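Oxidoreductase, NAD-binding (Acidithiobacillus ferrooxidans, PDB 7BVJ) catalyses the NAD(+)-dependent oxidation of the glucosamine 3-position of UDP-N-acetylglucosamine to a ketone, a step toward the diamino sugar of lipid A. Local coordinates at residues G135-L140 and I224-R229; L171-E176 and M199-G204; S26-V31 and L46-F51. One frame throughout, in Å; residues are numbered along the deposited sequence.

Contact 1: G135-L140 and I224-R229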
# COMPACT_ATOMS: atom_id res chain seq x y z
N GLY A 135 -3.80 0.39 21.26
CA GLY A 135 -2.63 1.23 21.41
C GLY A 135 -1.51 0.79 20.49
O GLY A 135 -1.61 -0.18 19.73
N ALA A 136 -0.41 1.53 20.56
CA ALA A 136 0.76 1.22 19.76
C ALA A 136 1.35 -0.12 20.17
O ALA A 136 1.66 -0.32 21.36
CB ALA A 136 1.81 2.32 19.92
N PRO A 137 1.52 -1.06 19.25
CA PRO A 137 2.24 -2.29 19.59
C PRO A 137 3.66 -1.98 20.03
O PRO A 137 4.24 -0.97 19.63
CB PRO A 137 2.25 -3.09 18.28
CG PRO A 137 1.89 -2.09 17.22
CD PRO A 137 1.02 -1.09 17.86
N ARG A 138 4.20 -2.86 20.86
CA ARG A 138 5.58 -2.73 21.31
C ARG A 138 6.55 -3.44 20.37
O ARG A 138 7.69 -2.99 20.23
CB ARG A 138 5.73 -3.29 22.73
CG ARG A 138 4.61 -2.89 23.68
CD ARG A 138 4.53 -1.38 23.80
NE ARG A 138 3.92 -0.94 25.05
CZ ARG A 138 3.80 0.34 25.39
NH1 ARG A 138 4.24 1.28 24.56
NH2 ARG A 138 3.25 0.67 26.55
N TYR A 139 6.11 -4.52 19.73
CA TYR A 139 6.96 -5.23 18.77
C TYR A 139 6.13 -5.73 17.60
O TYR A 139 5.02 -6.24 17.80
CB TYR A 139 7.68 -6.39 19.48
CG TYR A 139 8.55 -7.28 18.62
CD1 TYR A 139 9.63 -6.77 17.92
CD2 TYR A 139 8.32 -8.64 18.55
CE1 TYR A 139 10.43 -7.60 17.13
CE2 TYR A 139 9.09 -9.47 17.79
CZ TYR A 139 10.16 -8.95 17.08
OH TYR A 139 10.94 -9.80 16.33
N LEU A 140 6.64 -5.59 16.37
CA LEU A 140 6.01 -6.18 15.19
C LEU A 140 7.03 -7.04 14.43
O LEU A 140 8.17 -6.62 14.21
CB LEU A 140 5.43 -5.14 14.21
CG LEU A 140 4.63 -3.93 14.66
CD1 LEU A 140 5.59 -2.83 15.07
CD2 LEU A 140 3.74 -3.44 13.53
N ILE A 224 2.16 -9.45 16.18
CA ILE A 224 2.13 -8.14 16.81
C ILE A 224 2.04 -8.35 18.32
O ILE A 224 1.20 -9.12 18.80
CB ILE A 224 0.94 -7.31 16.30
CG1 ILE A 224 0.88 -7.34 14.76
CG2 ILE A 224 1.02 -5.92 16.83
CD1 ILE A 224 -0.23 -6.50 14.18
N PHE A 225 2.92 -7.67 19.06
CA PHE A 225 3.04 -7.83 20.50
C PHE A 225 2.78 -6.50 21.19
O PHE A 225 3.49 -5.51 20.96
CB PHE A 225 4.43 -8.35 20.89
CG PHE A 225 4.79 -9.68 20.28
CD1 PHE A 225 4.76 -10.84 21.04
CD2 PHE A 225 5.21 -9.77 18.95
CE1 PHE A 225 5.10 -12.07 20.47
CE2 PHE A 225 5.55 -10.99 18.39
CZ PHE A 225 5.50 -12.14 19.15
N TRP A 226 1.75 -6.49 22.04
CA TRP A 226 1.52 -5.46 23.04
C TRP A 226 1.92 -6.01 24.40
O TRP A 226 2.28 -7.18 24.54
CB TRP A 226 0.05 -5.02 23.06
CG TRP A 226 -0.45 -4.37 21.80
CD1 TRP A 226 -0.55 -3.03 21.56
CD2 TRP A 226 -0.96 -5.03 20.64
NE1 TRP A 226 -1.07 -2.81 20.31
CE2 TRP A 226 -1.34 -4.02 19.72
CE3 TRP A 226 -1.12 -6.37 20.27
CZ2 TRP A 226 -1.87 -4.32 18.47
CZ3 TRP A 226 -1.65 -6.66 19.04
CH2 TRP A 226 -2.03 -5.64 18.15
N GLN A 227 1.85 -5.16 25.42
CA GLN A 227 2.20 -5.59 26.77
C GLN A 227 1.28 -6.69 27.29
O GLN A 227 1.69 -7.46 28.16
CB GLN A 227 2.15 -4.39 27.71
CG GLN A 227 2.97 -4.55 28.96
CD GLN A 227 3.66 -3.26 29.34
OE1 GLN A 227 3.75 -2.33 28.54
NE2 GLN A 227 4.16 -3.20 30.57
N ASP A 228 0.06 -6.80 26.78
CA ASP A 228 -0.87 -7.78 27.30
C ASP A 228 -1.57 -8.60 26.22
O ASP A 228 -2.52 -9.32 26.54
CB ASP A 228 -1.92 -7.10 28.18
CG ASP A 228 -1.34 -6.58 29.47
OD1 ASP A 228 -0.69 -7.38 30.19
OD2 ASP A 228 -1.52 -5.37 29.75
N ARG A 229 -1.12 -8.52 24.97
CA ARG A 229 -1.80 -9.20 23.87
C ARG A 229 -0.79 -9.68 22.84
O ARG A 229 0.31 -9.13 22.72
CB ARG A 229 -2.82 -8.29 23.17
CG ARG A 229 -4.18 -8.29 23.80
CD ARG A 229 -4.90 -6.99 23.59
NE ARG A 229 -5.59 -6.56 24.81
CZ ARG A 229 -6.59 -7.24 25.40
NH1 ARG A 229 -7.04 -8.38 24.88
NH2 ARG A 229 -7.14 -6.77 26.51
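The carbonyl oxygen of Phe225 takes two backbone donors from the other chain segment: Arg138 N at 2.7 Å and Tyr139 N at 3.1 Å. The first bond is bent, with 141° at the hydrogen, the second straighter. Phe225 N in turn donates to Tyr139 O, so both backbone polar groups of Phe225 are used. A further bond comes from the indole: Trp226 NE1 reaches Gly135 O at 2.7 Å. Gly135 O lies in the plane of the indole, while NE1 stands well above the plane of the carbonyl. Pro137 packs over one face of that indole. Its CA sits over the five-membered ring, 3.7 Å from the centroid, in a CH-pi contact, while its CB presses on Ile224 CG2 at a tight 3.4 Å. Beyond the bulge the Tyr139 and Phe225 side chains run side by side, their rings meeting obliquely (planes 40° apart), CD2 of Tyr139 3.3 Å from CD2 of Phe225. The Tyr139 hydroxyl is hydrogen-bonded to Glu141 OE2 and Asn208 ND2, and Pro137 O to Thr205 OG1. Arg138 and Tyr139 both facing Phe225 make a classic beta bulge, here where strand 139-147 starts against the end of antiparallel strand 219-225 in the mixed sheet of the Gfo/Idh/MocA C-terminal domain.

Contact 2: L171-E176 and M199-G204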
# COMPACT_ATOMS: atom_id res chain seq x y z
N LEU A 171 1.74 3.16 10.93
CA LEU A 171 0.35 3.51 11.22
C LEU A 171 -0.08 3.00 12.59
O LEU A 171 -0.65 3.75 13.38
CB LEU A 171 -0.57 2.94 10.13
CG LEU A 171 -2.06 3.26 10.28
CD1 LEU A 171 -2.30 4.69 9.90
CD2 LEU A 171 -2.88 2.33 9.42
N LEU A 172 0.17 1.73 12.88
CA LEU A 172 -0.22 1.17 14.16
C LEU A 172 0.51 1.84 15.31
O LEU A 172 -0.07 1.99 16.39
CB LEU A 172 0.05 -0.33 14.18
CG LEU A 172 -0.73 -1.08 13.11
CD1 LEU A 172 -0.47 -2.57 13.21
CD2 LEU A 172 -2.21 -0.78 13.22
N THR A 173 1.76 2.27 15.10
CA THR A 173 2.48 2.91 16.19
C THR A 173 2.26 4.42 16.26
O THR A 173 2.29 5.00 17.35
CB THR A 173 3.98 2.64 16.08
OG1 THR A 173 4.45 3.06 14.78
CG2 THR A 173 4.28 1.14 16.31
N GLY A 174 2.08 5.08 15.12
CA GLY A 174 2.06 6.53 15.15
C GLY A 174 3.40 7.15 15.49
O GLY A 174 3.45 8.33 15.85
N ALA A 175 4.49 6.40 15.35
CA ALA A 175 5.81 6.86 15.73
C ALA A 175 6.69 7.03 14.50
O ALA A 175 6.31 6.68 13.38
CB ALA A 175 6.44 5.87 16.73
N GLU A 176 7.88 7.59 14.71
CA GLU A 176 8.86 7.84 13.67
C GLU A 176 10.13 7.03 13.89
O GLU A 176 10.56 6.85 15.04
CB GLU A 176 9.24 9.33 13.59
CG GLU A 176 8.14 10.23 13.05
CD GLU A 176 7.15 10.66 14.13
OE1 GLU A 176 7.58 10.87 15.29
OE2 GLU A 176 5.95 10.77 13.83
N MET A 199 13.97 -2.07 12.72
CA MET A 199 13.66 -0.66 12.80
C MET A 199 13.27 -0.33 14.23
O MET A 199 12.40 -0.98 14.80
CB MET A 199 12.52 -0.30 11.83
CG MET A 199 12.18 1.18 11.73
SD MET A 199 10.99 1.62 10.41
CE MET A 199 12.08 2.14 9.08
N THR A 200 13.91 0.68 14.80
CA THR A 200 13.54 1.20 16.12
C THR A 200 12.90 2.57 15.93
O THR A 200 13.52 3.47 15.34
CB THR A 200 14.77 1.27 17.02
OG1 THR A 200 15.53 0.07 16.88
CG2 THR A 200 14.36 1.41 18.48
N LEU A 201 11.68 2.72 16.44
CA LEU A 201 10.91 3.95 16.36
C LEU A 201 11.09 4.78 17.62
O LEU A 201 11.66 4.32 18.62
CB LEU A 201 9.42 3.65 16.16
CG LEU A 201 9.06 2.74 14.98
CD1 LEU A 201 7.56 2.61 14.86
CD2 LEU A 201 9.63 3.25 13.67
N ASN A 202 10.61 6.02 17.58
CA ASN A 202 10.90 6.96 18.66
C ASN A 202 10.02 6.78 19.89
O ASN A 202 10.22 7.49 20.88
CB ASN A 202 10.88 8.42 18.15
CG ASN A 202 9.50 8.92 17.75
OD1 ASN A 202 8.54 8.16 17.62
ND2 ASN A 202 9.40 10.24 17.57
N ASN A 203 9.08 5.83 19.87
CA ASN A 203 8.35 5.43 21.07
C ASN A 203 8.91 4.15 21.67
O ASN A 203 8.27 3.55 22.53
CB ASN A 203 6.87 5.24 20.75
CG ASN A 203 6.63 4.03 19.86
OD1 ASN A 203 7.56 3.58 19.19
ND2 ASN A 203 5.40 3.50 19.87
N GLY A 204 10.07 3.69 21.18
CA GLY A 204 10.67 2.43 21.57
C GLY A 204 10.17 1.18 20.86
O GLY A 204 10.69 0.10 21.16
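Glu176 and Asn202 run side by side, their side chains pointing the same way, with the carboxylate and amide planes 81° apart. Asn202 holds Glu176 at three points. Its OD1 accepts from Glu176 N at 3.0 Å in a nearly straight bond (172° at the hydrogen), the donor standing well above the plane of the amide carbonyl. Its ND2 makes a weak bond to Glu176 OE1, and its backbone N a weak, bent one to Glu176 O. CG of Asn202 lies between its own backbone N and carbonyl carbon (chi1 68°), on the side of Glu176.

Ala175 points its CB into the turn, 3.2 Å from Asn202 OD1 and 3.5 Å from Asn203 OD1, with Leu201 CB at 3.8 Å. Leu201 meets Thr173 nearly at a right angle: its CD1 approaches Thr173 OG1 to 3.1 Å, a hydroxyl that is hydrogen-bonded to Thr169 O. The type I turn from Leu201 to Gly204 places both asparagines against Ala175, and Asn203 OD1 accepts from Thr205 N just beyond it.

Helix 157-173 ends here, and Gly174, with positive phi, turns the chain toward strand 177-185. The contact therefore ties this helix-to-strand link to the turn joining strands 194-201 and 206-215, while Leu201 also packs on Pro177 and on Thr169 of the helix.

Contact 3: S26-V31 and L46-F51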
# COMPACT_ATOMS: atom_id res chain seq x y z
N SER A 26 -19.01 4.36 -9.75
CA SER A 26 -18.99 5.77 -10.12
C SER A 26 -19.26 5.86 -11.61
O SER A 26 -19.63 4.87 -12.25
CB SER A 26 -17.65 6.43 -9.75
OG SER A 26 -16.56 5.94 -10.54
N GLN A 27 -19.07 7.06 -12.17
CA GLN A 27 -19.31 7.31 -13.60
C GLN A 27 -17.94 7.32 -14.29
O GLN A 27 -17.30 8.37 -14.43
CB GLN A 27 -20.07 8.61 -13.79
CG GLN A 27 -21.54 8.54 -13.37
CD GLN A 27 -21.72 8.58 -11.86
OE1 GLN A 27 -21.33 9.55 -11.21
NE2 GLN A 27 -22.32 7.54 -11.29
N LEU A 28 -17.49 6.14 -14.69
CA LEU A 28 -16.19 6.00 -15.33
C LEU A 28 -16.25 6.60 -16.73
O LEU A 28 -16.89 6.04 -17.62
CB LEU A 28 -15.79 4.53 -15.40
CG LEU A 28 -14.44 4.17 -16.06
CD1 LEU A 28 -13.24 4.63 -15.25
CD2 LEU A 28 -14.34 2.66 -16.33
N ALA A 29 -15.61 7.76 -16.93
CA ALA A 29 -15.48 8.30 -18.27
C ALA A 29 -14.62 7.41 -19.15
O ALA A 29 -14.96 7.15 -20.31
CB ALA A 29 -14.90 9.71 -18.21
N GLY A 30 -13.50 6.91 -18.62
CA GLY A 30 -12.65 6.05 -19.41
C GLY A 30 -11.22 6.01 -18.88
O GLY A 30 -10.97 6.31 -17.71
N VAL A 31 -10.31 5.63 -19.77
CA VAL A 31 -8.96 5.25 -19.42
C VAL A 31 -7.98 5.82 -20.43
O VAL A 31 -8.34 6.15 -21.57
CB VAL A 31 -8.84 3.71 -19.34
CG1 VAL A 31 -9.67 3.14 -18.17
CG2 VAL A 31 -9.32 3.09 -20.65
N LEU A 46 -14.92 -2.57 -20.46
CA LEU A 46 -15.70 -1.85 -19.47
C LEU A 46 -16.74 -0.92 -20.08
O LEU A 46 -17.50 -0.30 -19.33
CB LEU A 46 -14.78 -1.06 -18.54
CG LEU A 46 -13.78 -1.93 -17.78
CD1 LEU A 46 -12.94 -1.08 -16.86
CD2 LEU A 46 -14.53 -2.97 -16.99
N ARG A 47 -16.78 -0.80 -21.40
CA ARG A 47 -17.74 0.05 -22.10
C ARG A 47 -17.58 1.52 -21.71
O ARG A 47 -18.55 2.26 -21.57
CB ARG A 47 -19.18 -0.42 -21.87
CG ARG A 47 -19.43 -1.86 -22.29
CD ARG A 47 -20.61 -2.48 -21.55
NE ARG A 47 -21.90 -2.18 -22.18
CZ ARG A 47 -22.85 -1.42 -21.65
NH1 ARG A 47 -22.67 -0.86 -20.46
NH2 ARG A 47 -23.98 -1.21 -22.31
N CYS A 48 -16.34 1.93 -21.51
CA CYS A 48 -15.98 3.33 -21.35
C CYS A 48 -15.17 3.77 -22.56
O CYS A 48 -14.97 3.00 -23.50
CB CYS A 48 -15.19 3.50 -20.05
SG CYS A 48 -13.62 2.61 -20.05
N ARG A 49 -14.71 5.02 -22.53
CA ARG A 49 -13.87 5.56 -23.60
C ARG A 49 -12.43 5.11 -23.43
O ARG A 49 -11.96 4.86 -22.32
CB ARG A 49 -13.91 7.09 -23.60
CG ARG A 49 -14.72 7.71 -24.73
CD ARG A 49 -14.70 9.24 -24.65
NE ARG A 49 -13.67 9.84 -25.50
CZ ARG A 49 -13.50 11.15 -25.67
NH1 ARG A 49 -14.29 12.00 -25.04
NH2 ARG A 49 -12.53 11.60 -26.46
N ALA A 50 -11.72 5.01 -24.55
CA ALA A 50 -10.26 5.00 -24.56
C ALA A 50 -9.83 6.37 -25.06
O ALA A 50 -10.10 6.73 -26.20
CB ALA A 50 -9.71 3.89 -25.46
N PHE A 51 -9.15 7.15 -24.17
CA PHE A 51 -8.88 8.52 -24.58
C PHE A 51 -7.59 8.61 -25.41
O PHE A 51 -6.65 7.83 -25.21
CB PHE A 51 -8.76 9.43 -23.36
CG PHE A 51 -10.08 9.78 -22.72
CD1 PHE A 51 -10.73 10.96 -23.02
CD2 PHE A 51 -10.67 8.92 -21.80
CE1 PHE A 51 -11.96 11.30 -22.42
CE2 PHE A 51 -11.89 9.24 -21.18
CZ PHE A 51 -12.53 10.43 -21.50
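Gly30 pairs with Arg49 and Val31 with Ala50 in parallel register, closing the beta-alpha-beta unit of strand 27-32, helix 36-46 and strand 49-50 in the Rossmann fold. Three backbone hydrogen bonds join the strands: Arg49 N to Ala29 O, Val31 N to Arg49 O, and Phe51 N to Val31 O. The last is the shortest at 2.9 Å and almost straight, 178° at the hydrogen. A CA-H...O contact from Gly30 CA to Arg49 O, 3.2 Å long, adds to them.

Apolar contacts gather around Cys48. Its SG, set between the backbone N and carbonyl carbon (chi1 63°), lies 3.8 Å from Leu28 CD2, and the same methyl meets Leu46 CD1 at 4.0 Å. Leu28 and Leu46 also lean on helix 13-25, and Cys48 on Ala43 of helix 36-46.

The aromatic ring of Phe51 turns its edge to the first strand, with CE2 near Gly30 CA and CZ 4.1 Å from Ala29 CB. Helix 54-59 touches this ring through Ala56 and Leu57. Arg49 of the same segment sets its NE over the rim of one face of the ring, and Phe51 CE1 lies over the centre of the guanidinium, 3.5 Å above its plane.

How the contacts relate
Contacts 1 and 2 belong to the C-terminal domain, with centres 11 Å apart, and they touch: Pro137 CD packs on Leu172 O at 3.6 Å, and Ala136 CB faces Thr173 O and Asn203. Both reach the mixed sheet at the same end of helix 157-173. Contact 3 lies across the molecule in the NAD-binding domain, its centre about 45 Å from that of contact 1. All three are partly buried, mixing buried residues with exposed ones. Their chemistry differs: contact 1 combines bulged antiparallel pairing with an indole donor, contact 2 is built on an asparagine that meets the Glu176 backbone and carboxylate, with one straight bond and two weak ones, and contact 3 is parallel backbone pairing backed by apolar side chains.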